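Local coordinates for protein calmodulin-binding transcription activator 1 (Homo sapiens, PDB 2CXK) that acts as a transcriptional activator able to bind double-stranded DNA and perhaps calmodulin, and is represented here by its immunoglobulin-like IPT/TIG domain, at residues Gly21-Gln32 and Leu51-Pro62. Numbering follows the deposited sequence.
With SO4 (sulfate ion), chain F.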
# COMPACT_ATOMS: atom_id res chain seq x y z
N GLY A 21 16.50 -3.47 -0.75
CA GLY A 21 15.46 -2.92 0.10
C GLY A 21 15.21 -1.46 -0.23
O GLY A 21 15.40 -1.04 -1.37
N GLY A 22 14.77 -0.68 0.75
CA GLY A 22 14.52 0.73 0.51
C GLY A 22 13.26 1.00 -0.30
O GLY A 22 13.21 1.95 -1.09
N VAL A 23 12.25 0.16 -0.12
CA VAL A 23 10.98 0.33 -0.81
C VAL A 23 9.88 0.61 0.21
O VAL A 23 9.78 -0.08 1.22
CB VAL A 23 10.59 -0.95 -1.60
CG1 VAL A 23 9.30 -0.71 -2.36
CG2 VAL A 23 11.71 -1.35 -2.54
N LYS A 24 9.06 1.62 -0.05
CA LYS A 24 7.96 1.93 0.86
C LYS A 24 6.93 0.80 0.83
O LYS A 24 6.56 0.30 -0.23
CB LYS A 24 7.26 3.23 0.48
CG LYS A 24 6.03 3.51 1.34
CD LYS A 24 5.35 4.79 0.92
CE LYS A 24 4.80 4.68 -0.49
NZ LYS A 24 4.32 5.99 -0.97
N VAL A 25 6.46 0.39 2.01
CA VAL A 25 5.45 -0.64 2.10
C VAL A 25 4.33 -0.11 2.99
O VAL A 25 4.59 0.45 4.06
CB VAL A 25 6.02 -1.95 2.73
CG1 VAL A 25 4.93 -3.01 2.80
CG2 VAL A 25 7.19 -2.47 1.89
N LEU A 26 3.09 -0.24 2.53
CA LEU A 26 1.95 0.18 3.33
C LEU A 26 1.36 -1.11 3.87
O LEU A 26 1.28 -2.10 3.15
CB LEU A 26 0.91 0.92 2.47
CG LEU A 26 1.35 2.28 1.95
CD1 LEU A 26 0.20 2.96 1.22
CD2 LEU A 26 1.82 3.16 3.12
N ILE A 27 1.00 -1.12 5.15
CA ILE A 27 0.42 -2.30 5.78
C ILE A 27 -0.83 -1.86 6.52
O ILE A 27 -0.78 -0.97 7.38
CB ILE A 27 1.40 -2.94 6.78
CG1 ILE A 27 2.68 -3.32 6.04
CG2 ILE A 27 0.75 -4.16 7.43
CD1 ILE A 27 3.75 -3.94 6.92
N THR A 28 -1.95 -2.48 6.20
CA THR A 28 -3.21 -2.10 6.81
C THR A 28 -3.69 -3.14 7.80
O THR A 28 -3.38 -4.33 7.70
CB THR A 28 -4.28 -1.84 5.74
OG1 THR A 28 -4.55 -3.04 5.01
CG2 THR A 28 -3.80 -0.77 4.77
N GLY A 29 -4.46 -2.67 8.78
CA GLY A 29 -4.97 -3.54 9.80
C GLY A 29 -5.67 -2.71 10.86
O GLY A 29 -6.02 -1.56 10.60
N PRO A 30 -5.85 -3.25 12.07
CA PRO A 30 -6.52 -2.52 13.15
C PRO A 30 -5.65 -1.58 13.99
O PRO A 30 -5.97 -1.32 15.15
CB PRO A 30 -7.10 -3.65 13.98
CG PRO A 30 -5.98 -4.65 13.94
CD PRO A 30 -5.51 -4.62 12.49
N TRP A 31 -4.56 -1.07 13.43
CA TRP A 31 -3.68 -0.18 14.20
C TRP A 31 -4.38 1.14 14.49
O TRP A 31 -4.83 1.83 13.58
CB TRP A 31 -2.37 0.09 13.45
CG TRP A 31 -2.09 -0.84 12.30
CD1 TRP A 31 -1.97 -0.50 10.98
CD2 TRP A 31 -1.90 -2.26 12.36
NE1 TRP A 31 -1.71 -1.61 10.22
CE2 TRP A 31 -1.66 -2.70 11.04
CE3 TRP A 31 -1.90 -3.20 13.40
CZ2 TRP A 31 -1.43 -4.05 10.73
CZ3 TRP A 31 -1.66 -4.54 13.09
CH2 TRP A 31 -1.43 -4.95 11.76
N GLN A 32 -4.43 1.52 15.77
CA GLN A 32 -5.09 2.76 16.17
C GLN A 32 -4.24 3.64 17.09
O GLN A 32 -4.38 4.87 17.07
CB GLN A 32 -6.41 2.44 16.88
CG GLN A 32 -7.42 1.68 16.02
CD GLN A 32 -7.95 2.50 14.86
OE1 GLN A 32 -8.39 3.64 15.04
NE2 GLN A 32 -7.91 1.93 13.66
N LEU A 51 2.22 5.75 11.57
CA LEU A 51 0.79 5.60 11.41
C LEU A 51 0.30 6.76 10.54
O LEU A 51 0.10 7.87 11.03
CB LEU A 51 0.09 5.65 12.78
CG LEU A 51 -1.42 5.41 12.70
CD1 LEU A 51 -1.68 3.94 12.38
CD2 LEU A 51 -2.08 5.82 14.01
N ILE A 52 0.14 6.49 9.25
CA ILE A 52 -0.31 7.48 8.27
C ILE A 52 -1.68 8.03 8.66
O ILE A 52 -1.96 9.22 8.54
CB ILE A 52 -0.44 6.83 6.86
CG1 ILE A 52 0.95 6.38 6.37
CG2 ILE A 52 -1.11 7.78 5.89
CD1 ILE A 52 1.99 7.49 6.36
N GLN A 53 -2.53 7.12 9.10
CA GLN A 53 -3.87 7.44 9.55
C GLN A 53 -4.35 6.16 10.19
O GLN A 53 -3.74 5.11 10.03
CB GLN A 53 -4.77 7.82 8.37
CG GLN A 53 -4.93 6.75 7.32
CD GLN A 53 -5.81 7.21 6.18
OE1 GLN A 53 -5.51 8.19 5.50
NE2 GLN A 53 -6.91 6.50 5.95
N PRO A 54 -5.45 6.22 10.95
CA PRO A 54 -5.93 5.00 11.59
C PRO A 54 -5.99 3.80 10.65
O PRO A 54 -6.56 3.88 9.56
CB PRO A 54 -7.32 5.40 12.10
CG PRO A 54 -7.14 6.85 12.42
CD PRO A 54 -6.35 7.36 11.24
N GLY A 55 -5.36 2.71 11.07
CA GLY A 55 -5.37 1.49 10.28
C GLY A 55 -4.33 1.38 9.18
O GLY A 55 -4.28 0.36 8.50
N VAL A 56 -3.50 2.40 9.02
CA VAL A 56 -2.50 2.39 7.96
C VAL A 56 -1.09 2.71 8.43
O VAL A 56 -0.82 3.81 8.90
CB VAL A 56 -2.86 3.40 6.86
CG1 VAL A 56 -1.79 3.40 5.77
CG2 VAL A 56 -4.23 3.07 6.29
N LEU A 57 -0.20 1.73 8.31
CA LEU A 57 1.20 1.92 8.70
C LEU A 57 2.08 1.98 7.46
O LEU A 57 1.84 1.27 6.48
CB LEU A 57 1.67 0.76 9.58
CG LEU A 57 1.17 0.81 11.01
CD1 LEU A 57 1.50 -0.48 11.75
CD2 LEU A 57 1.82 2.01 11.68
N ARG A 58 3.10 2.83 7.52
CA ARG A 58 4.06 2.97 6.42
C ARG A 58 5.47 2.73 6.94
O ARG A 58 5.85 3.22 8.00
CB ARG A 58 4.02 4.38 5.82
CG ARG A 58 5.10 4.62 4.75
CD ARG A 58 5.35 6.12 4.50
NE ARG A 58 5.92 6.78 5.68
CZ ARG A 58 5.93 8.10 5.87
NH1 ARG A 58 5.41 8.92 4.96
NH2 ARG A 58 6.47 8.60 6.97
N CYS A 59 6.25 1.98 6.19
CA CYS A 59 7.64 1.74 6.56
C CYS A 59 8.42 1.57 5.27
O CYS A 59 7.83 1.46 4.20
CB CYS A 59 7.77 0.47 7.43
SG CYS A 59 7.50 -1.10 6.56
N TYR A 60 9.74 1.60 5.37
CA TYR A 60 10.60 1.40 4.21
C TYR A 60 11.34 0.11 4.53
O TYR A 60 12.08 0.02 5.51
CB TYR A 60 11.55 2.59 4.07
CG TYR A 60 10.79 3.91 4.00
CD1 TYR A 60 10.02 4.23 2.88
CD2 TYR A 60 10.80 4.80 5.07
CE1 TYR A 60 9.28 5.42 2.84
CE2 TYR A 60 10.07 5.98 5.04
CZ TYR A 60 9.32 6.29 3.91
OH TYR A 60 8.63 7.48 3.86
N CYS A 61 11.12 -0.92 3.71
CA CYS A 61 11.72 -2.21 4.00
C CYS A 61 13.23 -2.19 4.01
O CYS A 61 13.86 -1.36 3.35
CB CYS A 61 11.19 -3.28 3.03
SG CYS A 61 11.81 -3.19 1.34
N PRO A 62 13.85 -3.08 4.79
CA PRO A 62 15.31 -3.18 4.91
C PRO A 62 15.87 -4.04 3.78
O PRO A 62 15.12 -4.67 3.03
CB PRO A 62 15.49 -3.83 6.28
CG PRO A 62 14.33 -4.78 6.34
CD PRO A 62 13.18 -3.93 5.80
S SO4 F . 7.54 8.23 0.19
O1 SO4 F . 6.08 7.83 0.01
O2 SO4 F . 7.73 9.59 -0.45
O3 SO4 F . 7.71 8.43 1.59
O4 SO4 F . 8.29 7.32 -0.60
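W31 and L57 meet at about a right angle: L57 CD1 sits over one face of the indole, 3.6 Å from the centroid of its five-membered ring, in a CH-pi contact, while G29 CA and P30 CD lie against the opposite face. W31 NE1 donates to I27 O (3.1 Å) from above the carbonyl plane, which with the packing on both faces helps set the ring's rotation. L57 N reaches the same oxygen from the other side of that plane, so two donors grip I27 O. Backbone bonds pair strands 24-28 and 56-60 antiparallel, and beyond them G55 N binds W31 O (2.7 Å), tying the type II turn Q53-V56 to the loop after T28. On the face carrying K24, L26 and T28, K24 CG lies 3.7 Å from R58 CG, and K24 CB packs on Y60 CD1. K24 bends at its third torsion (chi3 64°), and its NZ donates a hydrogen bond to O1 (2.7 Å) of a sulfate probably taken up from the crystallisation liquor; Y60 OH donates one to sulfate O3 (2.6 Å), which lies at the ring's edge. K24 NZ also forms a salt bridge with D11 of the second subunit, which packs against this face. V25, I27, L57 and C59 point the other way, into the core of the immunoglobulin-like fold, where I27 and L57 touch V73 of strand 67-75 and C59 meets C40 of strand 38-42. Strand 11-17 flanks 24-28, and strand 45-53 borders 56-60.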